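PDB 5TD3: catechol 1,2-dioxygenase, which probably catalyses the intradiol cleavage of catechol by molecular oxygen to cis,cis-muconate. Local coordinates for residues A[142-148]-A[201-207]. Residue numbers count along the deposited sequence, not the author numbering.
Sequences AGPLVIH and YAFRTLM
Strands 144-148 and 201-206 pair antiparallel in one of the two mixed sheets that pack as the beta sandwich of intradiol dioxygenases. Both are extended, with Leu145 at phi/psi -138/132 and Ile147 at -117/124. Their axes approach to 4.3 Å, with 151° between the chain directions. Leu145, Ile147 and Met207 lose the most surface here. Leu145 N-Thr205 O (2.9 Å) and Thr205 N-Leu145 O (2.8 Å) make a hydrogen-bonded pair. Ile147 N-Phe203 O (2.9 Å) and Phe203 N-Ile147 O (2.7 Å) make the next. Val146 faces Arg204 in the non-hydrogen-bonded pair between them. Met207 N extends the pairing to Gly143 O at 2.8 Å. Leu145 (chi1 t, chi2 p) brings CD2 to 4.2 Å from Met207 SD. Ile147 (mt) sets CG2 4.3 Å from Tyr201 CE2. Tyr201 (chi1 p) lays its ring beneath His148 CA, a CH-pi contact with CA 4.3 Å from the centroid. Phe203 packs across onto Val164 and Cys166 of the facing sheet. Strand 292-300 borders 144-148, where Asp294 OD2 is hydrogen-bonded to His148 NE2. Backbone hydrogen bonds thus fix the register. Leu145, Ile147, Phe203 and Thr205 share one face, apolar but for the Thr205 hydroxyl, which is hydrogen-bonded to His168 NE2.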
ATOM      1  N   ALA A 142      25.258  26.927   0.278  1.00 31.64           N
ATOM      2  CA  ALA A 142      25.648  26.156  -0.895  1.00 31.23           C
ATOM      3  C   ALA A 142      26.550  27.009  -1.781  1.00 33.16           C
ATOM      4  O   ALA A 142      26.153  28.095  -2.216  1.00 30.95           O
ATOM      5  CB  ALA A 142      24.411  25.675  -1.661  1.00 26.77           C
ATOM      6  N   GLY A 143      27.771  26.532  -2.031  1.00 32.52           N
ATOM      7  CA  GLY A 143      28.689  27.226  -2.910  1.00 31.16           C
ATOM      8  C   GLY A 143      28.390  26.946  -4.366  1.00 32.89           C
ATOM      9  O   GLY A 143      27.631  26.034  -4.723  1.00 31.35           O
ATOM     10  N   PRO A 144      28.975  27.756  -5.244  1.00 33.19           N
ATOM     11  CA  PRO A 144      28.704  27.597  -6.674  1.00 29.06           C
ATOM     12  C   PRO A 144      29.297  26.308  -7.214  1.00 34.44           C
ATOM     13  O   PRO A 144      30.362  25.848  -6.792  1.00 37.07           O
ATOM     14  CB  PRO A 144      29.369  28.825  -7.308  1.00 30.81           C
ATOM     15  CG  PRO A 144      30.421  29.222  -6.337  1.00 42.32           C
ATOM     16  CD  PRO A 144      29.882  28.882  -4.973  1.00 34.84           C
ATOM     17  N   LEU A 145      28.585  25.732  -8.171  1.00 32.21           N
ATOM     18  CA  LEU A 145      28.947  24.458  -8.775  1.00 32.44           C
ATOM     19  C   LEU A 145      28.709  24.579 -10.268  1.00 31.90           C
ATOM     20  O   LEU A 145      27.647  25.042 -10.688  1.00 34.12           O
ATOM     21  CB  LEU A 145      28.110  23.309  -8.188  1.00 25.92           C
ATOM     22  CG  LEU A 145      28.137  21.958  -8.899  1.00 29.38           C
ATOM     23  CD1 LEU A 145      29.542  21.400  -8.927  1.00 28.79           C
ATOM     24  CD2 LEU A 145      27.190  20.976  -8.212  1.00 28.17           C
ATOM     25  N   VAL A 146      29.691  24.173 -11.064  1.00 29.50           N
ATOM     26  CA  VAL A 146      29.567  24.162 -12.516  1.00 29.17           C
ATOM     27  C   VAL A 146      29.685  22.714 -12.967  1.00 31.08           C
ATOM     28  O   VAL A 146      30.656  22.036 -12.618  1.00 32.76           O
ATOM     29  CB  VAL A 146      30.638  25.037 -13.192  1.00 36.60           C
ATOM     30  CG1 VAL A 146      30.503  24.968 -14.710  1.00 34.85           C
ATOM     31  CG2 VAL A 146      30.547  26.470 -12.700  1.00 33.90           C
ATOM     32  N   ILE A 147      28.690  22.237 -13.711  1.00 28.89           N
ATOM     33  CA  ILE A 147      28.671  20.877 -14.237  1.00 28.52           C
ATOM     34  C   ILE A 147      28.688  20.994 -15.747  1.00 30.13           C
ATOM     35  O   ILE A 147      27.815  21.646 -16.328  1.00 33.83           O
ATOM     36  CB  ILE A 147      27.436  20.085 -13.777  1.00 27.24           C
ATOM     37  CG1 ILE A 147      27.228  20.177 -12.259  1.00 29.63           C
ATOM     38  CG2 ILE A 147      27.564  18.621 -14.179  1.00 24.92           C
ATOM     39  CD1 ILE A 147      25.879  19.615 -11.797  1.00 28.52           C
ATOM     40  N   HIS A 148      29.666  20.359 -16.386  1.00 29.93           N
ATOM     41  CA  HIS A 148      29.798  20.498 -17.827  1.00 29.31           C
ATOM     42  C   HIS A 148      30.356  19.215 -18.417  1.00 32.44           C
ATOM     43  O   HIS A 148      30.994  18.410 -17.733  1.00 35.72           O
ATOM     44  CB  HIS A 148      30.697  21.685 -18.192  1.00 36.71           C
ATOM     45  CG  HIS A 148      32.076  21.584 -17.628  1.00 33.68           C
ATOM     46  ND1 HIS A 148      33.144  21.090 -18.348  1.00 32.97           N
ATOM     47  CD2 HIS A 148      32.554  21.881 -16.397  1.00 34.10           C
ATOM     48  CE1 HIS A 148      34.229  21.115 -17.592  1.00 38.15           C
ATOM     49  NE2 HIS A 148      33.895  21.586 -16.399  1.00 35.65           N
ATOM     50  N   TYR A 201      27.279  20.731 -22.999  1.00 33.40           N
ATOM     51  CA  TYR A 201      26.296  21.304 -22.094  1.00 32.25           C
ATOM     52  C   TYR A 201      27.039  21.857 -20.891  1.00 37.87           C
ATOM     53  O   TYR A 201      28.134  21.397 -20.557  1.00 33.90           O
ATOM     54  CB  TYR A 201      25.271  20.262 -21.627  1.00 31.15           C
ATOM     55  CG  TYR A 201      25.845  19.383 -20.545  1.00 34.06           C
ATOM     56  CD1 TYR A 201      26.658  18.302 -20.864  1.00 32.44           C
ATOM     57  CD2 TYR A 201      25.606  19.653 -19.203  1.00 30.85           C
ATOM     58  CE1 TYR A 201      27.205  17.517 -19.889  1.00 28.96           C
ATOM     59  CE2 TYR A 201      26.159  18.877 -18.217  1.00 32.56           C
ATOM     60  CZ  TYR A 201      26.957  17.813 -18.568  1.00 29.53           C
ATOM     61  OH  TYR A 201      27.504  17.029 -17.583  1.00 28.94           O
ATOM     62  N   ALA A 202      26.423  22.827 -20.215  1.00 34.82           N
ATOM     63  CA  ALA A 202      26.960  23.288 -18.944  1.00 32.36           C
ATOM     64  C   ALA A 202      25.834  23.816 -18.073  1.00 35.86           C
ATOM     65  O   ALA A 202      24.957  24.535 -18.554  1.00 37.23           O
ATOM     66  CB  ALA A 202      28.022  24.375 -19.139  1.00 33.62           C
ATOM     67  N   PHE A 203      25.864  23.450 -16.793  1.00 29.11           N
ATOM     68  CA  PHE A 203      24.944  23.982 -15.795  1.00 28.25           C
ATOM     69  C   PHE A 203      25.725  24.786 -14.768  1.00 34.62           C
ATOM     70  O   PHE A 203      26.803  24.370 -14.326  1.00 34.86           O
ATOM     71  CB  PHE A 203      24.159  22.871 -15.075  1.00 29.41           C
ATOM     72  CG  PHE A 203      23.137  22.188 -15.931  1.00 30.18           C
ATOM     73  CD1 PHE A 203      21.896  22.768 -16.148  1.00 29.71           C
ATOM     74  CD2 PHE A 203      23.415  20.959 -16.520  1.00 32.16           C
ATOM     75  CE1 PHE A 203      20.941  22.138 -16.926  1.00 27.75           C
ATOM     76  CE2 PHE A 203      22.467  20.324 -17.308  1.00 30.13           C
ATOM     77  CZ  PHE A 203      21.229  20.918 -17.517  1.00 34.43           C
ATOM     78  N   ARG A 204      25.194  25.953 -14.411  1.00 31.31           N
ATOM     79  CA  ARG A 204      25.732  26.767 -13.332  1.00 32.60           C
ATOM     80  C   ARG A 204      24.713  26.750 -12.204  1.00 29.73           C
ATOM     81  O   ARG A 204      23.560  27.142 -12.402  1.00 28.37           O
ATOM     82  CB  ARG A 204      26.030  28.190 -13.809  1.00 34.01           C
ATOM     83  CG  ARG A 204      27.196  28.207 -14.779  1.00 32.22           C
ATOM     84  CD  ARG A 204      27.191  29.354 -15.745  1.00 38.10           C
ATOM     85  NE  ARG A 204      28.207  29.110 -16.774  1.00 48.87           N
ATOM     86  CZ  ARG A 204      28.751  30.049 -17.538  1.00 52.99           C
ATOM     87  NH1 ARG A 204      28.385  31.315 -17.396  1.00 56.13           N
ATOM     88  NH2 ARG A 204      29.665  29.719 -18.437  1.00 51.86           N
ATOM     89  N   THR A 205      25.122  26.266 -11.040  1.00 29.01           N
ATOM     90  CA  THR A 205      24.167  26.006  -9.982  1.00 26.30           C
ATOM     91  C   THR A 205      24.888  26.124  -8.641  1.00 30.78           C
ATOM     92  O   THR A 205      25.926  26.787  -8.532  1.00 29.18           O
ATOM     93  CB  THR A 205      23.499  24.642 -10.222  1.00 25.05           C
ATOM     94  OG1 THR A 205      22.495  24.422  -9.232  1.00 24.56           O
ATOM     95  CG2 THR A 205      24.527  23.485 -10.199  1.00 26.88           C
ATOM     96  N   LEU A 206      24.333  25.491  -7.618  1.00 25.46           N
ATOM     97  CA  LEU A 206      24.933  25.436  -6.297  1.00 30.04           C
ATOM     98  C   LEU A 206      25.072  23.975  -5.890  1.00 30.65           C
ATOM     99  O   LEU A 206      24.377  23.095  -6.411  1.00 31.12           O
ATOM    100  CB  LEU A 206      24.093  26.212  -5.264  1.00 26.76           C
ATOM    101  CG  LEU A 206      23.779  27.669  -5.622  1.00 27.01           C
ATOM    102  CD1 LEU A 206      22.875  28.292  -4.569  1.00 29.48           C
ATOM    103  CD2 LEU A 206      25.052  28.499  -5.817  1.00 31.44           C
ATOM    104  N   MET A 207      25.983  23.725  -4.956  1.00 29.84           N
ATOM    105  CA  MET A 207      26.266  22.356  -4.506  1.00 24.23           C
ATOM    106  C   MET A 207      25.078  21.758  -3.760  1.00 26.27           C
ATOM    107  O   MET A 207      24.643  22.335  -2.755  1.00 25.31           O
ATOM    108  CB  MET A 207      27.508  22.366  -3.606  1.00 25.43           C
ATOM    109  CG  MET A 207      27.881  20.997  -3.048  1.00 24.81           C
ATOM    110  SD  MET A 207      28.260  19.805  -4.360  1.00 30.80           S
ATOM    111  CE  MET A 207      29.897  20.393  -4.822  1.00 30.78           C
TER